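Local coordinates for protein ribonucleoside-diphosphate reductase, alpha chain (PDB 6DQX) that probably reduces ribonucleoside diphosphates to deoxyribonucleoside diphosphates, serving as the catalytic alpha subunit of a class Id ribonucleotide reductase, at residues A[260-265]-A[408-413]; A[276-281]-A[286-291]; A[375-380]-A[514-519]; A[100-105]-A[317-322]; A[311-316]-A[389-394]. One frame throughout, in Å; residues are numbered along the deposited sequence.

Contact 1: A[260-265]-A[408-413]; sequences DVYKDK and NTTLMS
In the ribonucleotide reductase barrel domain, the short helix 260-264 meets the loop 408-413 mainly through Tyr262 and Thr409, two buried residues. Tyr262 carries its CG anti to the carbonyl carbon (chi1 -69°), which sends the ring off the helix so that its phenol end reaches the loop. There Tyr262 OH comes within 2.7 Å of Thr409 OG1. The pair is read as a hydrogen bond in which either hydroxyl may donate, but the phenol oxygen is modelled too close to another atom of the model, so its exact length is doubtful. The threonine turns its hydroxyl to the tyrosine by setting OG1 between its own backbone N and carbonyl carbon (chi1 54°), and the two side chains cross at about a right angle.

Carbon contacts complete the meeting. Tyr262 CE1 touches Thr409 CG2 at 4.0 Å, so the methyl branch lies beside the ring while the hydroxyl branch takes the phenol oxygen. On the other side of CZ, Tyr262 CE2 makes a looser approach to Thr410 CG2, at 4.4 Å. The hydroxyl of Thr410 is engaged by the carbonyl oxygen of Leu346. Val261, one residue before the tyrosine, points toward the same loop without touching it.

Helix 334-343 covers the contact: Phe339 and His343 both pack on Tyr262, and the backbones of His343 and Thr409 are also hydrogen-bonded. Beyond it the loop runs on beside helix 367-395, against which Leu411 and Met412 rest.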
# COMPACT_ATOMS: atom_id res chain seq x y z
N ASP A 260 16.09 -32.72 -1.24
CA ASP A 260 15.60 -33.44 -2.42
C ASP A 260 14.13 -33.17 -2.74
O ASP A 260 13.76 -33.04 -3.93
CB ASP A 260 15.80 -34.95 -2.27
CG ASP A 260 17.27 -35.37 -2.37
OD1 ASP A 260 18.17 -34.55 -2.63
OD2 ASP A 260 17.52 -36.56 -2.12
N VAL A 261 13.28 -33.08 -1.72
CA VAL A 261 11.84 -32.87 -1.94
C VAL A 261 11.57 -31.62 -2.77
O VAL A 261 10.69 -31.64 -3.64
CB VAL A 261 11.01 -32.83 -0.64
CG1 VAL A 261 11.43 -31.67 0.25
CG2 VAL A 261 9.52 -32.77 -0.94
N TYR A 262 12.34 -30.54 -2.55
CA TYR A 262 12.10 -29.32 -3.32
C TYR A 262 12.65 -29.43 -4.73
O TYR A 262 12.07 -28.89 -5.66
CB TYR A 262 12.68 -28.11 -2.60
CG TYR A 262 11.95 -27.70 -1.31
CD1 TYR A 262 10.63 -28.09 -1.05
CD2 TYR A 262 12.58 -26.88 -0.39
CE1 TYR A 262 9.97 -27.68 0.10
CE2 TYR A 262 11.93 -26.47 0.78
CZ TYR A 262 10.62 -26.86 1.01
OH TYR A 262 9.94 -26.43 2.12
N LYS A 263 13.76 -30.14 -4.90
CA LYS A 263 14.29 -30.44 -6.22
C LYS A 263 13.33 -31.30 -7.02
O LYS A 263 13.10 -31.06 -8.21
CB LYS A 263 15.65 -31.13 -6.10
CG LYS A 263 16.74 -30.21 -5.58
CD LYS A 263 18.06 -30.95 -5.46
CE LYS A 263 19.12 -29.98 -5.00
NZ LYS A 263 20.40 -30.71 -4.85
N ASP A 264 12.77 -32.31 -6.35
CA ASP A 264 11.86 -33.28 -6.97
C ASP A 264 10.59 -32.62 -7.52
O ASP A 264 9.97 -33.13 -8.48
CB ASP A 264 11.40 -34.33 -5.95
CG ASP A 264 12.52 -35.30 -5.52
OD1 ASP A 264 13.58 -35.41 -6.18
OD2 ASP A 264 12.32 -35.96 -4.48
N LYS A 265 10.18 -31.54 -6.87
CA LYS A 265 8.91 -30.86 -7.15
C LYS A 265 9.08 -29.45 -7.74
O LYS A 265 8.11 -28.69 -7.82
CB LYS A 265 8.09 -30.87 -5.85
CG LYS A 265 7.63 -32.29 -5.48
CD LYS A 265 6.98 -32.41 -4.12
CE LYS A 265 6.48 -33.84 -3.89
NZ LYS A 265 5.54 -33.96 -2.75
N ASN A 408 8.90 -32.31 8.66
CA ASN A 408 9.35 -30.94 8.38
C ASN A 408 10.27 -30.90 7.19
O ASN A 408 11.22 -31.68 7.11
CB ASN A 408 10.10 -30.43 9.58
CG ASN A 408 9.33 -30.66 10.86
OD1 ASN A 408 9.63 -31.59 11.62
ND2 ASN A 408 8.27 -29.86 11.07
N THR A 409 10.01 -30.00 6.23
CA THR A 409 10.79 -30.00 4.99
C THR A 409 12.24 -29.61 5.26
O THR A 409 13.17 -30.19 4.65
CB THR A 409 10.21 -29.07 3.91
OG1 THR A 409 10.05 -27.76 4.46
CG2 THR A 409 8.90 -29.60 3.39
N THR A 410 12.41 -28.67 6.18
CA THR A 410 13.69 -28.22 6.67
C THR A 410 13.68 -28.20 8.19
O THR A 410 12.63 -28.02 8.81
CB THR A 410 14.04 -26.79 6.15
OG1 THR A 410 13.11 -25.84 6.71
CG2 THR A 410 14.01 -26.78 4.63
N LEU A 411 14.85 -28.37 8.78
CA LEU A 411 15.06 -28.40 10.21
C LEU A 411 15.97 -27.30 10.77
O LEU A 411 15.74 -26.87 11.91
CB LEU A 411 15.65 -29.76 10.63
CG LEU A 411 14.67 -30.94 10.76
CD1 LEU A 411 13.53 -30.59 11.74
CD2 LEU A 411 14.12 -31.38 9.43
N MET A 412 16.96 -26.85 10.01
CA MET A 412 18.01 -25.97 10.57
C MET A 412 18.32 -24.72 9.79
O MET A 412 18.39 -24.75 8.57
CB MET A 412 19.33 -26.76 10.78
CG MET A 412 19.23 -27.78 11.90
SD MET A 412 20.74 -28.76 12.08
CE MET A 412 21.76 -27.42 12.70
N SER A 413 18.56 -23.64 10.51
CA SER A 413 18.95 -22.37 9.92
C SER A 413 19.67 -21.58 10.97
O SER A 413 19.28 -21.60 12.15
CB SER A 413 17.70 -21.60 9.43
OG SER A 413 16.88 -21.23 10.51

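Contact 2: A[276-281]-A[286-291]; sequences TEIMLP and ESFVCC
A water joins Glu286 to Pro281, lying 2.7 Å from Glu286 OE1 and, by a weaker bond, 3.0 Å from Pro281 O. It can donate to either, but has more acceptors in reach than protons. The second carboxylate oxygen, Glu286 OE2, forms a salt bridge with Arg342.

The rest of the contact is apolar and buried. Phe288 places its CG between its backbone N and carbonyl carbon (chi1 67°), which lays the ring along the loop 276-281. Phe288 CB presses on Leu280 CB at 3.6 Å, while Phe288 CE1 receives Ile278 CG2 at 3.7 Å, the methyl lying oblique to the phenyl. Leu280 O stands 3.4 Å from Phe288 CD2, also obliquely, whereas Pro281 O lies near the plane at the ring's edge. Cys290 CB then accepts two methyls, Ile278 CD1 and Leu280 CD1, each at 4.1 Å.

No direct hydrogen bond links the segments, so they do not pair as strands. Instead a non-regular chain packs across strand 288-296, which pairs with strand 105-109. The chain leading through Thr276 and Glu277 probably belongs to the finger loop that enters the barrel in this reductase family.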
# COMPACT_ATOMS: atom_id res chain seq x y z
N THR A 276 18.61 -13.24 5.99
CA THR A 276 19.38 -14.00 4.97
C THR A 276 19.69 -15.46 5.31
O THR A 276 20.40 -16.11 4.54
CB THR A 276 20.70 -13.32 4.48
OG1 THR A 276 21.73 -13.46 5.48
CG2 THR A 276 20.51 -11.85 4.17
N GLU A 277 19.13 -15.99 6.39
CA GLU A 277 19.38 -17.39 6.78
C GLU A 277 18.33 -18.38 6.23
O GLU A 277 18.55 -19.60 6.25
CB GLU A 277 19.42 -17.53 8.30
CG GLU A 277 18.09 -17.76 9.04
CD GLU A 277 17.30 -16.50 9.34
OE1 GLU A 277 17.64 -15.42 8.84
OE2 GLU A 277 16.35 -16.59 10.14
N ILE A 278 17.17 -17.87 5.80
CA ILE A 278 16.10 -18.76 5.36
C ILE A 278 16.28 -19.13 3.89
O ILE A 278 16.72 -18.31 3.09
CB ILE A 278 14.71 -18.10 5.60
CG1 ILE A 278 14.52 -17.85 7.11
CG2 ILE A 278 13.57 -18.93 5.03
CD1 ILE A 278 14.39 -19.11 7.95
N MET A 279 15.94 -20.38 3.56
CA MET A 279 16.08 -20.91 2.19
C MET A 279 14.87 -21.77 1.89
O MET A 279 14.94 -23.01 1.92
CB MET A 279 17.39 -21.73 2.04
CG MET A 279 18.64 -20.94 2.39
SD MET A 279 19.05 -19.84 1.06
CE MET A 279 19.95 -18.52 1.85
N LEU A 280 13.75 -21.10 1.59
CA LEU A 280 12.48 -21.80 1.40
C LEU A 280 11.80 -21.26 0.13
O LEU A 280 12.07 -20.12 -0.27
CB LEU A 280 11.55 -21.61 2.58
CG LEU A 280 12.05 -22.14 3.92
CD1 LEU A 280 11.14 -21.68 5.05
CD2 LEU A 280 12.13 -23.67 3.87
N PRO A 281 10.97 -22.09 -0.51
CA PRO A 281 10.35 -21.71 -1.77
C PRO A 281 9.10 -20.87 -1.54
O PRO A 281 8.30 -21.18 -0.63
CB PRO A 281 9.97 -23.06 -2.39
CG PRO A 281 9.74 -23.97 -1.24
CD PRO A 281 10.79 -23.53 -0.23
N GLU A 286 1.94 -19.73 -2.33
CA GLU A 286 2.56 -19.96 -1.03
C GLU A 286 3.58 -18.88 -0.66
O GLU A 286 4.43 -18.55 -1.46
CB GLU A 286 3.25 -21.32 -1.03
CG GLU A 286 2.28 -22.49 -0.90
CD GLU A 286 2.98 -23.83 -0.76
OE1 GLU A 286 4.00 -24.08 -1.43
OE2 GLU A 286 2.49 -24.68 -0.00
N SER A 287 3.49 -18.38 0.56
CA SER A 287 4.50 -17.45 1.12
C SER A 287 5.20 -18.23 2.25
O SER A 287 4.55 -18.78 3.13
CB SER A 287 3.83 -16.21 1.68
OG SER A 287 3.26 -15.49 0.60
N PHE A 288 6.53 -18.32 2.19
CA PHE A 288 7.23 -19.09 3.23
C PHE A 288 7.12 -18.44 4.59
O PHE A 288 7.14 -17.21 4.71
CB PHE A 288 8.67 -19.45 2.84
CG PHE A 288 9.63 -18.29 2.73
CD1 PHE A 288 10.10 -17.63 3.85
CD2 PHE A 288 10.14 -17.92 1.49
CE1 PHE A 288 11.04 -16.59 3.73
CE2 PHE A 288 11.07 -16.89 1.37
CZ PHE A 288 11.50 -16.23 2.48
N VAL A 289 6.97 -19.29 5.61
CA VAL A 289 7.11 -18.91 7.00
C VAL A 289 7.93 -19.98 7.71
O VAL A 289 7.99 -21.13 7.28
CB VAL A 289 5.75 -18.71 7.70
CG1 VAL A 289 4.99 -17.55 7.09
CG2 VAL A 289 4.88 -19.96 7.61
N CYS A 290 8.49 -19.60 8.85
CA CYS A 290 9.33 -20.52 9.62
C CYS A 290 9.39 -20.01 11.06
O CYS A 290 9.15 -18.84 11.32
CB CYS A 290 10.73 -20.55 9.00
SG CYS A 290 11.76 -21.93 9.50
N CYS A 291 9.70 -20.89 11.99
CA CYS A 291 9.90 -20.47 13.37
C CYS A 291 11.26 -20.92 13.80
O CYS A 291 11.87 -21.79 13.17
CB CYS A 291 8.83 -21.01 14.28
SG CYS A 291 8.73 -22.79 14.27
O HOH W 1 6.34 -22.84 -2.17

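Contact 3: A[375-380]-A[514-519]; sequences LIFKTL and KYIDQG
Phe377 is the first residue of helix segment 375-380 to meet the loop 514-519, and it does so with backbone as well as side chain. Phe377 O lies 3.5 Å from Tyr515 CB, and Phe377 CB is 4.0 Å from Tyr515 CD2. The phenyl itself reaches the next loop residue, where Phe377 CD1 touches Ile516 CD1 at 4.2 Å, the methyl coming in oblique to the ring.

Lys378 follows and carries the CH-pi contact. Its CB sits over one face of Tyr515, 3.9 Å from the ring centroid and 22° off the normal. With CG anti to the backbone N (chi1 -175°), the chain continues past the ring, Lys378 CG 3.8 Å from Tyr515 CE1 and Lys378 CD 4.0 Å from Tyr515 OH. Only the aliphatic part is used here: Lys378 NZ makes a salt bridge with Glu382. Lys514 CG covers the opposite face of the tyrosine, 3.6 Å above the plane, so methylenes of two lysines hold the ring between them. Its OH is hydrogen-bonded to Asn374 OD1, which holds the phenol end.

The contact thus seats the loop between helix 502-513 and strand 524-525 on the partly exposed flank of helix 367-395, whose other side packs against helices 300-303 and 353-359.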
# COMPACT_ATOMS: atom_id res chain seq x y z
N LEU A 375 31.96 -31.41 14.16
CA LEU A 375 31.35 -32.27 15.16
C LEU A 375 29.98 -31.74 15.59
O LEU A 375 29.00 -32.47 15.61
CB LEU A 375 32.25 -32.37 16.39
CG LEU A 375 31.67 -33.16 17.56
CD1 LEU A 375 31.36 -34.60 17.16
CD2 LEU A 375 32.61 -33.08 18.73
N ILE A 376 29.96 -30.48 15.95
CA ILE A 376 28.72 -29.87 16.46
C ILE A 376 27.60 -29.90 15.43
O ILE A 376 26.47 -30.36 15.72
CB ILE A 376 28.99 -28.43 16.95
CG1 ILE A 376 29.77 -28.52 18.28
CG2 ILE A 376 27.70 -27.64 17.12
CD1 ILE A 376 30.23 -27.20 18.84
N PHE A 377 27.91 -29.44 14.23
CA PHE A 377 26.85 -29.32 13.21
C PHE A 377 26.43 -30.66 12.62
O PHE A 377 25.28 -30.85 12.32
CB PHE A 377 27.23 -28.26 12.21
CG PHE A 377 27.14 -26.90 12.81
CD1 PHE A 377 25.90 -26.25 12.91
CD2 PHE A 377 28.23 -26.30 13.35
CE1 PHE A 377 25.82 -25.02 13.51
CE2 PHE A 377 28.16 -25.08 13.98
CZ PHE A 377 26.94 -24.42 14.03
N LYS A 378 27.36 -31.63 12.57
CA LYS A 378 27.00 -32.99 12.22
C LYS A 378 26.03 -33.59 13.24
O LYS A 378 25.05 -34.28 12.87
CB LYS A 378 28.26 -33.87 12.06
CG LYS A 378 27.96 -35.30 11.58
CD LYS A 378 29.27 -36.06 11.30
CE LYS A 378 29.00 -37.40 10.62
NZ LYS A 378 28.59 -38.44 11.60
N THR A 379 26.33 -33.38 14.52
CA THR A 379 25.50 -33.89 15.61
C THR A 379 24.09 -33.29 15.53
O THR A 379 23.09 -34.00 15.64
CB THR A 379 26.12 -33.57 16.97
OG1 THR A 379 27.44 -34.15 17.06
CG2 THR A 379 25.29 -34.09 18.10
N LEU A 380 24.05 -31.99 15.35
CA LEU A 380 22.73 -31.31 15.21
C LEU A 380 21.92 -31.77 14.01
O LEU A 380 20.71 -32.00 14.13
CB LEU A 380 22.92 -29.80 15.22
CG LEU A 380 23.19 -29.25 16.63
CD1 LEU A 380 23.55 -27.77 16.52
CD2 LEU A 380 22.04 -29.49 17.59
N LYS A 514 27.20 -27.98 4.78
CA LYS A 514 26.74 -29.31 4.38
C LYS A 514 25.79 -29.97 5.37
O LYS A 514 25.02 -30.87 5.00
CB LYS A 514 27.91 -30.26 4.06
CG LYS A 514 28.68 -30.76 5.26
CD LYS A 514 29.85 -31.65 4.84
CE LYS A 514 31.00 -30.83 4.29
NZ LYS A 514 31.68 -30.00 5.32
N TYR A 515 25.82 -29.52 6.63
CA TYR A 515 24.94 -30.04 7.67
C TYR A 515 23.68 -29.21 7.94
O TYR A 515 22.94 -29.53 8.87
CB TYR A 515 25.73 -30.10 8.97
CG TYR A 515 26.95 -30.94 8.86
CD1 TYR A 515 26.84 -32.29 8.58
CD2 TYR A 515 28.22 -30.40 9.03
CE1 TYR A 515 27.97 -33.10 8.47
CE2 TYR A 515 29.37 -31.20 8.90
CZ TYR A 515 29.22 -32.54 8.65
OH TYR A 515 30.34 -33.36 8.53
N ILE A 516 23.45 -28.17 7.15
CA ILE A 516 22.37 -27.19 7.41
C ILE A 516 21.52 -27.13 6.16
O ILE A 516 21.98 -26.76 5.07
CB ILE A 516 22.96 -25.79 7.74
CG1 ILE A 516 23.75 -25.82 9.05
CG2 ILE A 516 21.84 -24.73 7.82
CD1 ILE A 516 24.66 -24.62 9.24
N ASP A 517 20.26 -27.54 6.30
CA ASP A 517 19.38 -27.59 5.14
C ASP A 517 18.84 -26.21 4.66
O ASP A 517 18.46 -26.09 3.50
CB ASP A 517 18.28 -28.68 5.28
CG ASP A 517 17.48 -28.58 6.56
OD1 ASP A 517 17.59 -27.55 7.28
OD2 ASP A 517 16.69 -29.53 6.86
N GLN A 518 18.81 -25.21 5.53
CA GLN A 518 18.57 -23.83 5.11
C GLN A 518 19.92 -23.11 5.03
O GLN A 518 20.89 -23.65 4.43
CB GLN A 518 17.54 -23.14 6.01
CG GLN A 518 16.18 -23.84 6.11
CD GLN A 518 15.08 -22.85 6.50
OE1 GLN A 518 14.83 -21.88 5.78
NE2 GLN A 518 14.47 -23.06 7.65
N GLY A 519 20.00 -21.91 5.58
CA GLY A 519 21.20 -21.09 5.42
C GLY A 519 21.73 -20.53 6.70
O GLY A 519 21.39 -20.99 7.82

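Contact 4: A[100-105]-A[317-322]; sequences GLPISC and DVVMSE. With EDO (1,2-ethanediol), chain F.
Pro102 and Val319 slide past each other in opposite directions, the CB and CG of the proline lying against one methyl of the valine. Pro102 CB and Val319 CG1 are 3.7 Å apart, with the ring's CG nearly as close to the same methyl. That methyl is put forward by its anti relation to the backbone N (chi1 170°). Glu322, one helical turn beyond Val319, crosses the proline obliquely: its extended chain brings Glu322 OE2 to 3.5 Å from Pro102 CG. This is a contact with the ring carbons; OE2 also has a long, weak ion pair with Lys326, and the other carboxylate oxygen, OE1, is hydrogen-bonded by the backbone N of Gly96.

These residues join two layers of the barrel domain. Loop 100-105 runs into strand 105-109 of the central sheet, and helix 308-327 packs against the loop, with Met320 also touching Cys291 of strand 288-296. The side chain of Glu322 is about 10 Å from that of His65, a magnesium ligand observed in this protein, though no metal is bound to it here.

One residue along each segment, Met320 meets Ile103 at a slant. The methionine starts away from the loop, but bends at chi2 (57°) and chi3 bring its end back until Met320 CE is 4.2 Å from Ile103 CG2. Phe323 and Met127 pack on the same isoleucine.

On another side of the helix, Asp317 and Ser321 hold a 1,2-ethanediol, probably from the crystallisation liquor. Its O2 donates to Asp317 OD2 at 2.6 Å, and its O1 shares a hydrogen bond of 2.9 Å with Ser321 OG. Asp317 also forms salt bridges with Arg344 and Arg407.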
# COMPACT_ATOMS: atom_id res chain seq x y z
N GLY A 100 -0.81 -11.88 18.43
CA GLY A 100 0.33 -12.09 17.53
C GLY A 100 0.45 -13.46 16.90
O GLY A 100 -0.53 -14.24 16.81
N LEU A 101 1.66 -13.73 16.42
CA LEU A 101 2.00 -15.00 15.80
C LEU A 101 3.41 -15.38 16.27
O LEU A 101 4.22 -14.51 16.58
CB LEU A 101 1.98 -14.90 14.27
CG LEU A 101 0.61 -14.66 13.62
CD1 LEU A 101 0.77 -14.32 12.15
CD2 LEU A 101 -0.30 -15.87 13.80
N PRO A 102 3.70 -16.68 16.30
CA PRO A 102 5.01 -17.15 16.79
C PRO A 102 6.08 -17.37 15.70
O PRO A 102 7.13 -17.95 16.00
CB PRO A 102 4.62 -18.46 17.49
CG PRO A 102 3.61 -19.02 16.55
CD PRO A 102 2.78 -17.82 16.13
N ILE A 103 5.84 -16.91 14.47
CA ILE A 103 6.77 -17.09 13.34
C ILE A 103 7.81 -15.97 13.29
O ILE A 103 7.56 -14.88 13.80
CB ILE A 103 6.07 -17.23 11.96
CG1 ILE A 103 5.06 -16.10 11.72
CG2 ILE A 103 5.34 -18.59 11.87
CD1 ILE A 103 4.70 -15.84 10.28
N SER A 104 8.98 -16.26 12.71
CA SER A 104 10.13 -15.31 12.63
C SER A 104 10.52 -14.87 11.21
O SER A 104 11.49 -14.13 11.02
CB SER A 104 11.36 -15.93 13.34
OG SER A 104 11.18 -15.89 14.76
N CYS A 105 9.77 -15.31 10.21
CA CYS A 105 9.94 -14.81 8.85
C CYS A 105 8.63 -14.94 8.08
O CYS A 105 7.73 -15.72 8.46
CB CYS A 105 11.11 -15.53 8.13
SG CYS A 105 10.76 -17.26 7.72
N ASP A 317 7.93 -27.82 16.16
CA ASP A 317 6.79 -28.36 15.42
C ASP A 317 5.45 -27.95 16.03
O ASP A 317 4.54 -27.63 15.30
CB ASP A 317 6.88 -29.86 15.28
CG ASP A 317 5.95 -30.39 14.21
OD1 ASP A 317 6.05 -29.92 13.06
OD2 ASP A 317 5.12 -31.28 14.51
N VAL A 318 5.33 -27.94 17.35
CA VAL A 318 4.06 -27.45 17.95
C VAL A 318 3.86 -25.96 17.80
O VAL A 318 2.73 -25.50 17.70
CB VAL A 318 3.88 -27.85 19.44
CG1 VAL A 318 3.91 -29.32 19.56
CG2 VAL A 318 4.89 -27.26 20.37
N VAL A 319 4.96 -25.20 17.77
CA VAL A 319 4.89 -23.79 17.42
C VAL A 319 4.30 -23.59 16.02
O VAL A 319 3.39 -22.77 15.84
CB VAL A 319 6.28 -23.11 17.57
CG1 VAL A 319 6.27 -21.71 16.97
CG2 VAL A 319 6.70 -23.08 19.05
N MET A 320 4.75 -24.37 15.03
CA MET A 320 4.15 -24.30 13.70
C MET A 320 2.67 -24.71 13.71
O MET A 320 1.86 -24.10 13.02
CB MET A 320 4.93 -25.18 12.71
CG MET A 320 4.65 -24.90 11.23
SD MET A 320 4.92 -23.21 10.63
CE MET A 320 6.25 -22.64 11.70
N SER A 321 2.32 -25.73 14.49
CA SER A 321 0.89 -26.07 14.65
C SER A 321 0.08 -24.86 15.17
O SER A 321 -1.02 -24.60 14.66
CB SER A 321 0.72 -27.29 15.55
OG SER A 321 1.31 -28.42 14.95
N GLU A 322 0.64 -24.09 16.10
CA GLU A 322 -0.01 -22.85 16.55
C GLU A 322 -0.17 -21.82 15.43
O GLU A 322 -1.26 -21.22 15.28
CB GLU A 322 0.71 -22.20 17.73
CG GLU A 322 0.03 -20.91 18.16
CD GLU A 322 0.60 -20.31 19.40
OE1 GLU A 322 0.24 -20.79 20.48
OE2 GLU A 322 1.40 -19.35 19.29
C1 EDO F . 1.29 -31.35 17.44
O1 EDO F . 0.96 -29.95 17.40
C2 EDO F . 2.64 -31.64 16.80
O2 EDO F . 2.76 -30.98 15.55

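Contact 5: A[311-316]-A[389-394]; sequences VLTYFL and QELAKR
Tyr314 and Leu391 both carry CG anti to their carbonyl carbon, Tyr314 with chi1 -84°, and these torsions swing the two side chains into the space between their helices. The motif is a helix-helix packing in the barrel domain: helix segments 311-316 and 389-394 cross at -50°, their axes 10.8 Å apart at the closest point. Leu391 CD2 sits over the centre of the Tyr314 ring, 3.7 Å from the centroid and 7° off the normal, a well-centred CH-pi contact. The other methyl, Leu391 CD1, meets Thr313 CG2 at 4.2 Å, so one leucine spans two consecutive residues of the opposing helix.

The phenol end is polar. Glu390 crosses the tyrosine at about a right angle, its extended chain bringing OE1 near the ring plane at the edge. Tyr314 OH lies 3.0 Å from Glu390 OE1 and can donate to it, although the single proton has another acceptor within reach. Ala387, one turn before Leu391, and Ile69 also pack on Tyr314. A water stands 2.6 Å from Tyr314 OH and accepts a hydrogen bond of 2.8 Å from Arg394 NH2.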
# COMPACT_ATOMS: atom_id res chain seq x y z
N VAL A 311 14.05 -32.45 21.73
CA VAL A 311 12.98 -31.76 22.47
C VAL A 311 12.71 -30.40 21.85
O VAL A 311 11.53 -30.03 21.68
CB VAL A 311 13.30 -31.68 23.99
CG1 VAL A 311 12.45 -30.65 24.72
CG2 VAL A 311 13.08 -33.07 24.60
N LEU A 312 13.77 -29.68 21.48
CA LEU A 312 13.59 -28.37 20.85
C LEU A 312 12.91 -28.50 19.46
O LEU A 312 12.06 -27.68 19.10
CB LEU A 312 14.91 -27.60 20.80
CG LEU A 312 14.76 -26.10 20.52
CD1 LEU A 312 13.98 -25.38 21.62
CD2 LEU A 312 16.13 -25.45 20.34
N THR A 313 13.26 -29.54 18.70
CA THR A 313 12.62 -29.82 17.41
C THR A 313 11.09 -30.07 17.55
O THR A 313 10.27 -29.48 16.82
CB THR A 313 13.32 -30.99 16.71
OG1 THR A 313 14.72 -30.67 16.57
CG2 THR A 313 12.69 -31.27 15.35
N TYR A 314 10.75 -30.93 18.52
CA TYR A 314 9.35 -31.20 18.89
C TYR A 314 8.65 -29.90 19.25
O TYR A 314 7.52 -29.66 18.82
CB TYR A 314 9.27 -32.13 20.09
CG TYR A 314 9.34 -33.61 19.77
CD1 TYR A 314 10.33 -34.14 18.94
CD2 TYR A 314 8.42 -34.49 20.33
CE1 TYR A 314 10.40 -35.51 18.69
CE2 TYR A 314 8.47 -35.86 20.08
CZ TYR A 314 9.46 -36.36 19.27
OH TYR A 314 9.51 -37.71 19.05
N PHE A 315 9.35 -29.03 19.97
CA PHE A 315 8.77 -27.75 20.39
C PHE A 315 8.47 -26.87 19.19
O PHE A 315 7.38 -26.29 19.10
CB PHE A 315 9.69 -27.01 21.37
CG PHE A 315 9.19 -25.66 21.76
CD1 PHE A 315 8.09 -25.56 22.57
CD2 PHE A 315 9.83 -24.49 21.32
CE1 PHE A 315 7.60 -24.31 22.95
CE2 PHE A 315 9.36 -23.25 21.69
CZ PHE A 315 8.26 -23.16 22.53
N LEU A 316 9.42 -26.77 18.27
CA LEU A 316 9.23 -25.96 17.07
C LEU A 316 8.10 -26.50 16.19
O LEU A 316 7.35 -25.73 15.59
CB LEU A 316 10.54 -25.84 16.30
CG LEU A 316 11.58 -24.96 17.02
CD1 LEU A 316 12.82 -24.85 16.17
CD2 LEU A 316 11.05 -23.56 17.33
N GLN A 389 11.72 -37.28 11.85
CA GLN A 389 11.24 -38.64 11.50
C GLN A 389 10.28 -39.21 12.54
O GLN A 389 9.25 -39.75 12.18
CB GLN A 389 12.43 -39.59 11.26
CG GLN A 389 13.25 -39.25 10.01
CD GLN A 389 14.61 -39.92 9.97
OE1 GLN A 389 15.10 -40.42 10.97
NE2 GLN A 389 15.23 -39.91 8.82
N GLU A 390 10.61 -39.09 13.83
CA GLU A 390 9.73 -39.53 14.93
C GLU A 390 8.41 -38.76 14.94
O GLU A 390 7.33 -39.33 15.16
CB GLU A 390 10.40 -39.34 16.30
CG GLU A 390 11.66 -40.15 16.52
CD GLU A 390 12.54 -39.67 17.67
OE1 GLU A 390 12.24 -38.65 18.36
OE2 GLU A 390 13.56 -40.35 17.89
N LEU A 391 8.51 -37.45 14.71
CA LEU A 391 7.31 -36.62 14.61
C LEU A 391 6.36 -37.05 13.49
O LEU A 391 5.15 -36.96 13.65
CB LEU A 391 7.68 -35.15 14.43
CG LEU A 391 8.25 -34.42 15.64
CD1 LEU A 391 8.97 -33.13 15.21
CD2 LEU A 391 7.16 -34.13 16.67
N ALA A 392 6.89 -37.48 12.34
CA ALA A 392 6.04 -37.97 11.26
C ALA A 392 5.34 -39.29 11.65
O ALA A 392 4.18 -39.50 11.29
CB ALA A 392 6.84 -38.15 9.99
N LYS A 393 6.04 -40.15 12.36
CA LYS A 393 5.44 -41.40 12.88
C LYS A 393 4.32 -41.10 13.85
O LYS A 393 3.30 -41.79 13.82
CB LYS A 393 6.47 -42.28 13.58
CG LYS A 393 7.49 -42.88 12.65
CD LYS A 393 8.32 -43.97 13.33
CE LYS A 393 9.15 -44.72 12.29
NZ LYS A 393 9.96 -43.80 11.44
N ARG A 394 4.50 -40.11 14.71
CA ARG A 394 3.49 -39.75 15.70
C ARG A 394 2.30 -38.98 15.11
O ARG A 394 1.14 -39.28 15.42
CB ARG A 394 4.11 -38.95 16.85
CG ARG A 394 3.16 -38.77 18.03
CD ARG A 394 3.87 -38.34 19.31
NE ARG A 394 3.40 -39.10 20.48
CZ ARG A 394 4.19 -39.70 21.40
NH1 ARG A 394 3.62 -40.35 22.40
NH2 ARG A 394 5.52 -39.64 21.34
O HOH W 2 7.38 -39.11 19.27

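In the fold
Contacts 1, 2 and 4 are buried, whereas contacts 3 and 5 lie partly open on helix 367-395, which both share; their centres are about 17 Å apart. Each of these two sets an aliphatic group over a tyrosine face and gives the polar ends other partners. Contact 4 shares helix 308-327 with contact 5 and replaces aromatic packing by proline and methyl groups. Contact 2 is almost wholly apolar across the strand, while contact 1 centres on two hydroxyls. Asp517 and Gln518 tie segment 514-519 to contacts 1 and 2 by probable hydrogen bonds to backbone N atoms, and Cys290 links contacts 2 and 4 through Ser104.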